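Local coordinates for free serine kinase (Thermococcus kodakarensis KOD1, PDB 5X0J), which phosphorylates free L-serine with ADP, giving O-phospho-L-serine and AMP in a magnesium-dependent first step from serine toward cysteine, at residues 30-34 and 35-39; 159-162 and 163-167. The protein carries 1 engineered substitution. All blocks are in the same frame, centred on the assembly; numbering follows the deposited sequence.

Contact 1: residues 30-34 and 35-39. Engineered in segment 30-34: Gln30 (natural residue Glu). With AMP (adenosine monophosphate), chain B; SEP (phosphoserine), chain C.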
ATOM      1  N   GLN A  30      -8.186   2.132   1.426  1.00 13.37           N
ATOM      2  CA  GLN A  30      -7.026   3.028   1.538  1.00 14.02           C
ATOM      3  C   GLN A  30      -6.816   3.852   0.273  1.00 14.09           C
ATOM      4  O   GLN A  30      -7.400   3.574  -0.779  1.00 14.86           O
ATOM      5  CB  GLN A  30      -5.753   2.284   2.016  1.00 14.63           C
ATOM      6  CG  GLN A  30      -5.347   1.048   1.247  1.00 14.80           C
ATOM      7  CD  GLN A  30      -4.341   0.165   1.972  1.00 14.98           C
ATOM      8  OE1 GLN A  30      -4.303   0.103   3.213  1.00 15.39           O
ATOM      9  NE2 GLN A  30      -3.549  -0.564   1.195  1.00 15.49           N
ATOM     10  N   GLN A  31      -6.021   4.905   0.418  1.00 13.94           N
ATOM     11  CA  GLN A  31      -5.685   5.838  -0.656  1.00 13.94           C
ATOM     12  C   GLN A  31      -4.649   5.275  -1.643  1.00 13.63           C
ATOM     13  O   GLN A  31      -4.082   4.195  -1.435  1.00 13.13           O
ATOM     14  CB  GLN A  31      -5.146   7.132  -0.048  1.00 14.20           C
ATOM     15  CG  GLN A  31      -6.171   7.913   0.767  1.00 14.48           C
ATOM     16  CD  GLN A  31      -5.568   9.057   1.542  1.00 15.03           C
ATOM     17  OE1 GLN A  31      -4.474   8.953   2.088  1.00 14.82           O
ATOM     18  NE2 GLN A  31      -6.282  10.165   1.601  1.00 15.67           N
ATOM     19  N   LEU A  32      -4.433   6.020  -2.726  1.00 13.85           N
ATOM     20  CA  LEU A  32      -3.558   5.636  -3.837  1.00 13.81           C
ATOM     21  C   LEU A  32      -2.240   6.399  -3.836  1.00 13.75           C
ATOM     22  O   LEU A  32      -2.157   7.480  -3.280  1.00 13.85           O
ATOM     23  CB  LEU A  32      -4.265   5.889  -5.174  1.00 14.27           C
ATOM     24  CG  LEU A  32      -5.668   5.302  -5.335  1.00 14.50           C
ATOM     25  CD1 LEU A  32      -6.182   5.542  -6.744  1.00 14.84           C
ATOM     26  CD2 LEU A  32      -5.664   3.809  -5.015  1.00 14.49           C
ATOM     27  N   VAL A  33      -1.217   5.783  -4.425  1.00 13.33           N
ATOM     28  CA  VAL A  33       0.071   6.372  -4.783  1.00 13.33           C
ATOM     29  C   VAL A  33       0.036   6.590  -6.295  1.00 13.36           C
ATOM     30  O   VAL A  33      -0.205   5.638  -7.068  1.00 12.86           O
ATOM     31  CB  VAL A  33       1.225   5.401  -4.430  1.00 13.26           C
ATOM     32  CG1 VAL A  33       2.583   6.023  -4.762  1.00 13.54           C
ATOM     33  CG2 VAL A  33       1.131   4.987  -2.958  1.00 13.33           C
ATOM     34  N   GLN A  34       0.275   7.829  -6.728  1.00 13.83           N
ATOM     35  CA  GLN A  34       0.133   8.174  -8.140  0.50 14.05           C
ATOM     36  C   GLN A  34       1.003   7.331  -9.060  1.00 14.12           C
ATOM     37  O   GLN A  34       0.526   6.855 -10.088  1.00 13.79           O
ATOM     38  CB  GLN A  34       0.407   9.656  -8.392  0.50 14.51           C
ATOM     39  CG  GLN A  34       0.303  10.026  -9.867  0.50 14.77           C
ATOM     40  CD  GLN A  34       0.139  11.506 -10.093  0.50 15.30           C
ATOM     41  OE1 GLN A  34      -0.583  12.168  -9.364  0.50 15.72           O
ATOM     42  NE2 GLN A  34       0.787  12.025 -11.132  0.50 15.71           N
ATOM     43  N   LYS A  35       2.270   7.141  -8.706  1.00 14.41           N
ATOM     44  CA  LYS A  35       3.166   6.345  -9.562  1.00 14.95           C
ATOM     45  C   LYS A  35       2.752   4.881  -9.682  1.00 13.94           C
ATOM     46  O   LYS A  35       3.033   4.240 -10.691  1.00 14.04           O
ATOM     47  CB  LYS A  35       4.601   6.403  -9.060  1.00 15.99           C
ATOM     48  CG  LYS A  35       5.251   7.765  -9.178  1.00 17.64           C
ATOM     49  CD  LYS A  35       5.641   8.152 -10.580  1.00 18.91           C
ATOM     50  CE  LYS A  35       6.719   9.227 -10.529  1.00 20.36           C
ATOM     51  NZ  LYS A  35       6.959   9.824 -11.863  1.00 21.41           N
ATOM     52  N   GLU A  36       2.112   4.341  -8.649  1.00 13.29           N
ATOM     53  CA  GLU A  36       1.592   2.964  -8.678  1.00 12.83           C
ATOM     54  C   GLU A  36       0.403   2.871  -9.643  1.00 12.65           C
ATOM     55  O   GLU A  36       0.314   1.944 -10.451  1.00 12.40           O
ATOM     56  CB  GLU A  36       1.198   2.540  -7.262  1.00 12.71           C
ATOM     57  CG  GLU A  36       0.738   1.095  -7.064  1.00 12.42           C
ATOM     58  CD  GLU A  36       1.851   0.078  -6.944  1.00 12.51           C
ATOM     59  OE1 GLU A  36       1.753  -0.787  -6.041  1.00 12.41           O
ATOM     60  OE2 GLU A  36       2.816   0.167  -7.721  1.00 12.57           O
ATOM     61  N   LEU A  37      -0.504   3.840  -9.562  1.00 12.78           N
ATOM     62  CA  LEU A  37      -1.649   3.917 -10.468  1.00 12.96           C
ATOM     63  C   LEU A  37      -1.196   4.050 -11.926  1.00 13.28           C
ATOM     64  O   LEU A  37      -1.651   3.307 -12.801  1.00 13.08           O
ATOM     65  CB  LEU A  37      -2.536   5.111 -10.083  1.00 13.10           C
ATOM     66  CG  LEU A  37      -3.810   5.294 -10.904  1.00 13.49           C
ATOM     67  CD1 LEU A  37      -4.668   4.038 -10.867  1.00 13.29           C
ATOM     68  CD2 LEU A  37      -4.572   6.512 -10.402  1.00 13.73           C
ATOM     69  N   GLU A  38      -0.284   4.983 -12.172  0.70 13.55           N
ATOM     70  CA  GLU A  38       0.225   5.224 -13.522  0.70 14.15           C
ATOM     71  C   GLU A  38       0.883   3.980 -14.094  0.70 13.96           C
ATOM     72  O   GLU A  38       0.609   3.597 -15.235  0.70 14.17           O
ATOM     73  CB  GLU A  38       1.233   6.363 -13.519  0.70 14.77           C
ATOM     74  CG  GLU A  38       0.606   7.725 -13.275  0.70 15.31           C
ATOM     75  CD  GLU A  38       1.631   8.827 -13.064  0.70 16.03           C
ATOM     76  OE1 GLU A  38       2.814   8.533 -12.759  0.70 16.75           O
ATOM     77  OE2 GLU A  38       1.232  10.009 -13.179  0.70 16.92           O
ATOM     78  N   ALA A  39       1.736   3.335 -13.301  1.00 13.65           N
ATOM     79  CA  ALA A  39       2.452   2.140 -13.771  1.00 13.52           C
ATOM     80  C   ALA A  39       1.494   1.018 -14.121  1.00 13.20           C
ATOM     81  O   ALA A  39       1.669   0.346 -15.139  1.00 13.28           O
ATOM     82  CB  ALA A  39       3.464   1.675 -12.741  1.00 13.50           C
TER
HETATM   83  P   AMP B 301      -2.674  -2.685  -6.530  1.00 10.72           P
HETATM   84  O1P AMP B 301      -3.593  -2.921  -7.717  1.00 10.89           O
HETATM   85  O2P AMP B 301      -3.144  -1.552  -5.640  1.00 10.99           O
HETATM   86  O3P AMP B 301      -2.363  -3.967  -5.803  1.00 10.42           O
HETATM   87  O5' AMP B 301      -1.283  -2.147  -7.131  1.00 11.20           O
HETATM   88  C5' AMP B 301      -0.906  -2.333  -8.492  1.00 11.57           C
HETATM   89  C4' AMP B 301      -0.746  -3.813  -8.793  1.00 11.97           C
HETATM   90  O4' AMP B 301      -0.861  -4.017 -10.187  1.00 12.32           O
HETATM   91  C3' AMP B 301       0.621  -4.448  -8.456  1.00 12.29           C
HETATM   92  O3' AMP B 301       0.400  -5.625  -7.683  1.00 12.47           O
HETATM   93  C2' AMP B 301       1.278  -4.841  -9.779  1.00 12.27           C
HETATM   94  O2' AMP B 301       2.073  -6.021  -9.698  1.00 12.81           O
HETATM   95  C1' AMP B 301       0.021  -5.030 -10.582  1.00 12.29           C
HETATM   96  N9  AMP B 301       0.145  -5.008 -12.053  1.00 11.98           N
HETATM   97  C8  AMP B 301       1.053  -4.373 -12.817  1.00 12.09           C
HETATM   98  N7  AMP B 301       0.808  -4.575 -14.134  1.00 12.26           N
HETATM   99  C5  AMP B 301      -0.284  -5.348 -14.204  1.00 11.90           C
HETATM  100  C6  AMP B 301      -1.082  -5.947 -15.287  1.00 11.91           C
HETATM  101  N6  AMP B 301      -0.739  -5.732 -16.576  1.00 12.05           N
HETATM  102  N1  AMP B 301      -2.150  -6.697 -14.928  1.00 12.10           N
HETATM  103  C2  AMP B 301      -2.506  -6.916 -13.640  1.00 11.99           C
HETATM  104  N3  AMP B 301      -1.814  -6.407 -12.608  1.00 12.08           N
HETATM  105  C4  AMP B 301      -0.723  -5.636 -12.834  1.00 12.02           C
HETATM  106  N   SEP C 302      -3.855  -3.726   0.483  1.00 10.24           N
HETATM  107  CA  SEP C 302      -2.621  -4.081  -0.283  1.00 10.39           C
HETATM  108  CB  SEP C 302      -1.709  -2.856  -0.357  1.00 10.55           C
HETATM  109  OG  SEP C 302      -2.417  -1.786  -0.981  1.00 10.50           O
HETATM  110  C   SEP C 302      -1.946  -5.278   0.334  1.00 10.21           C
HETATM  111  O   SEP C 302      -0.754  -5.527   0.067  1.00 10.48           O
HETATM  112  OXT SEP C 302      -2.566  -6.029   1.110  1.00 10.27           O
HETATM  113  P   SEP C 302      -2.778  -1.832  -2.562  1.00 10.76           P
HETATM  114  O1P SEP C 302      -1.688  -2.681  -3.198  1.00 10.39           O
HETATM  115  O2P SEP C 302      -2.722  -0.384  -2.930  1.00 10.95           O
HETATM  116  O3P SEP C 302      -4.162  -2.425  -2.633  1.00 10.77           O
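Val33 and Glu36 meet at the start of helix 34-47, their CB atoms 4.0 Å apart, with Val33 in the N-cap position. Val33 O takes a nearly linear bond from Leu37 N (3.1 Å, 167°) and a weak, bent one from Glu36 N. This is the tightly packed side: Val33 is buried, also against Pro220 and Tyr178, and its own N is held by His72. Leu32 adds an apolar touch of its CD1 on Leu37 CD2 at 4.1 Å.

The looser side carries Gln34 and Glu38, one turn apart and both partly exposed. Gln34 NE2 reaches Glu38 OE2 at 2.9 Å, coming from above the carboxylate plane, with amide and carboxylate turned 67° from each other; both residues have a second conformer, so the bond is tentative.

Toward the nucleotide, Glu36 bends at chi2 (81°), which brings Glu36 OE1 to 3.5 Å from O5' of AMP. OE1 forms a salt bridge with Lys221, and OE2 accepts from Val3 N. With an alanine at Glu36, Lys221, which also binds phosphoserine, would probably lose this counter-charge and Val3 N its acceptor. Gln30, engineered from a probable active-site glutamate, gives phosphoserine OG a weak bond from NE2 (2.7 Å), while Thr223 N holds its OE1. The chemistry implies a first turn that presents the Glu36 carboxylate, held by Lys221 and Val3 N, beside the nucleotide.

Contact 2: residues 159-162 and 163-167; sequences KKVS and KVLDE
Val161 and Leu165, one turn apart on helix 155-170, run alongside each other, both directed off the same flank of the helix, with Val161 CG1 4.2 Å from Leu165 CD1. Both also pack on Phe198 of strand 196-199, and Val161 and Val164 touch Leu117 of helix 110-119, so the helix is turned here to the sheet and to a second helix. Between their backbones, Leu165 N gives Val161 O the i to i+4 bond of the helix at 3.1 Å, and Lys163 N gives Lys159 O the same bond at 2.9 Å.

Lys163 can be followed outward. Lys163 CB rests over the preceding turn, 3.4 Å from Lys159 O and 3.6 Å from Lys160 O. CG stands opposite the backbone N (chi1 179°), and the chain runs extended through CD to CE before chi4 folds it to -72°. That last bend sets Lys163 NZ 2.8 Å from Glu167 OE2, which it meets on the syn side, 21° out of the carboxylate plane. NZ has a second salt bridge, to Glu120, and Glu167 OE1 pairs in turn with Arg116.

Ser162 OG turns back to Gln158 O, which satisfies a buried hydroxyl within the helix. The chemistry implies a helix with apolar contacts to the sheet and to helix 110-119, and a chain of alternating charges, Glu120, Lys163, Glu167 and Arg116, that probably ties it further to that neighbouring region.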
ATOM      1  N   LYS A 159      -1.797  10.327   6.595  1.00 12.64           N
ATOM      2  CA  LYS A 159      -2.237  10.812   5.289  1.00 12.80           C
ATOM      3  C   LYS A 159      -1.447  12.028   4.808  1.00 12.68           C
ATOM      4  O   LYS A 159      -1.098  12.122   3.637  1.00 12.77           O
ATOM      5  CB  LYS A 159      -3.733  11.106   5.295  1.00 13.10           C
ATOM      6  CG  LYS A 159      -4.587   9.860   5.447  1.00 13.46           C
ATOM      7  CD  LYS A 159      -6.065  10.189   5.473  1.00 14.00           C
ATOM      8  CE  LYS A 159      -6.894   8.922   5.423  1.00 14.45           C
ATOM      9  NZ  LYS A 159      -8.345   9.195   5.619  1.00 15.18           N
ATOM     10  N   LYS A 160      -1.152  12.967   5.707  1.00 12.81           N
ATOM     11  CA  LYS A 160      -0.391  14.156   5.314  1.00 13.04           C
ATOM     12  C   LYS A 160       1.027  13.771   4.897  1.00 12.48           C
ATOM     13  O   LYS A 160       1.535  14.272   3.896  1.00 12.29           O
ATOM     14  CB  LYS A 160      -0.363  15.185   6.445  1.00 13.63           C
ATOM     15  CG  LYS A 160      -1.720  15.812   6.712  1.00 14.46           C
ATOM     16  CD  LYS A 160      -1.686  16.798   7.869  1.00 15.16           C
ATOM     17  CE  LYS A 160      -3.080  17.312   8.189  1.00 16.04           C
ATOM     18  NZ  LYS A 160      -3.106  18.196   9.382  1.00 16.59           N
ATOM     19  N   VAL A 161       1.653  12.871   5.654  1.00 12.35           N
ATOM     20  CA  VAL A 161       2.977  12.363   5.278  1.00 12.24           C
ATOM     21  C   VAL A 161       2.932  11.718   3.891  1.00 12.08           C
ATOM     22  O   VAL A 161       3.756  12.010   3.036  1.00 11.82           O
ATOM     23  CB  VAL A 161       3.525  11.347   6.308  1.00 12.21           C
ATOM     24  CG1 VAL A 161       4.770  10.636   5.785  1.00 12.24           C
ATOM     25  CG2 VAL A 161       3.845  12.043   7.622  1.00 12.32           C
ATOM     26  N   SER A 162       1.942  10.850   3.675  1.00 11.97           N
ATOM     27  CA  SER A 162       1.851  10.089   2.442  1.00 11.91           C
ATOM     28  C   SER A 162       1.624  11.015   1.240  1.00 12.12           C
ATOM     29  O   SER A 162       2.154  10.781   0.158  1.00 12.18           O
ATOM     30  CB  SER A 162       0.738   9.061   2.555  1.00 11.88           C
ATOM     31  OG  SER A 162       1.034   8.125   3.585  1.00 11.64           O
ATOM     32  N   LYS A 163       0.827  12.065   1.446  1.00 12.43           N
ATOM     33  CA  LYS A 163       0.550  13.067   0.413  1.00 13.19           C
ATOM     34  C   LYS A 163       1.826  13.812  -0.008  1.00 13.02           C
ATOM     35  O   LYS A 163       2.086  13.998  -1.190  1.00 13.03           O
ATOM     36  CB  LYS A 163      -0.512  14.043   0.919  1.00 13.99           C
ATOM     37  CG  LYS A 163      -0.893  15.167  -0.032  1.00 14.97           C
ATOM     38  CD  LYS A 163      -2.001  16.002   0.594  1.00 15.94           C
ATOM     39  CE  LYS A 163      -2.319  17.247  -0.229  1.00 16.71           C
ATOM     40  NZ  LYS A 163      -1.247  18.275  -0.146  1.00 17.10           N
ATOM     41  N   VAL A 164       2.621  14.225   0.969  1.00 13.06           N
ATOM     42  CA  VAL A 164       3.885  14.875   0.673  1.00 13.26           C
ATOM     43  C   VAL A 164       4.796  13.954  -0.144  1.00 13.17           C
ATOM     44  O   VAL A 164       5.380  14.388  -1.135  1.00 13.21           O
ATOM     45  CB  VAL A 164       4.590  15.331   1.966  1.00 13.37           C
ATOM     46  CG1 VAL A 164       6.056  15.703   1.716  1.00 13.49           C
ATOM     47  CG2 VAL A 164       3.844  16.507   2.573  1.00 13.59           C
ATOM     48  N   LEU A 165       4.903  12.691   0.258  1.00 13.18           N
ATOM     49  CA  LEU A 165       5.757  11.749  -0.464  1.00 13.30           C
ATOM     50  C   LEU A 165       5.245  11.511  -1.877  1.00 13.53           C
ATOM     51  O   LEU A 165       6.036  11.447  -2.817  1.00 13.76           O
ATOM     52  CB  LEU A 165       5.859  10.419   0.284  1.00 13.31           C
ATOM     53  CG  LEU A 165       6.503  10.464   1.670  1.00 13.37           C
ATOM     54  CD1 LEU A 165       6.430   9.085   2.305  1.00 13.44           C
ATOM     55  CD2 LEU A 165       7.934  10.973   1.611  1.00 13.63           C
ATOM     56  N   ASP A 166       3.921  11.404  -2.026  1.00 13.32           N
ATOM     57  CA  ASP A 166       3.295  11.263  -3.350  1.00 13.54           C
ATOM     58  C   ASP A 166       3.657  12.437  -4.252  1.00 13.77           C
ATOM     59  O   ASP A 166       4.105  12.255  -5.382  1.00 13.70           O
ATOM     60  CB  ASP A 166       1.781  11.166  -3.184  1.00 13.84           C
ATOM     61  CG  ASP A 166       1.064  10.719  -4.436  1.00 14.01           C
ATOM     62  OD1 ASP A 166       1.518   9.757  -5.096  1.00 14.32           O
ATOM     63  OD2 ASP A 166      -0.000  11.304  -4.722  1.00 14.42           O
ATOM     64  N   GLU A 167       3.487  13.646  -3.733  1.00 13.96           N
ATOM     65  CA  GLU A 167       3.803  14.841  -4.503  1.00 14.56           C
ATOM     66  C   GLU A 167       5.278  14.930  -4.881  1.00 14.42           C
ATOM     67  O   GLU A 167       5.609  15.249  -6.022  1.00 14.48           O
ATOM     68  CB  GLU A 167       3.403  16.086  -3.729  1.00 15.05           C
ATOM     69  CG  GLU A 167       1.901  16.231  -3.569  1.00 15.74           C
ATOM     70  CD  GLU A 167       1.510  17.310  -2.576  1.00 16.54           C
ATOM     71  OE1 GLU A 167       2.395  18.001  -2.029  1.00 18.13           O
ATOM     72  OE2 GLU A 167       0.295  17.463  -2.339  1.00 17.45           O
TER

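Both contacts are local and partly buried, but contact 1 begins a helix and contact 2 lies within one. The centre of contact 1 lies about 9 Å from the chain centre, that of contact 2 about 13 Å. Two residues of contact 1 line ligand pockets; contact 2 is framework, the side chain of Asp166 being about 11 Å from phosphoserine. By sequence family they fall in different domains, ParB N-terminal and SerK C-terminal, yet they meet directly: Asp166 OD1 lies 2.8 Å from Gln34 N, a probable hydrogen bond, and Lys159 CG packs on Gln31 OE1. In contact 1 the Glu36 carboxylate faces the bound AMP, near the phosphoserine, whereas contact 2 spends its charges on structural pairs.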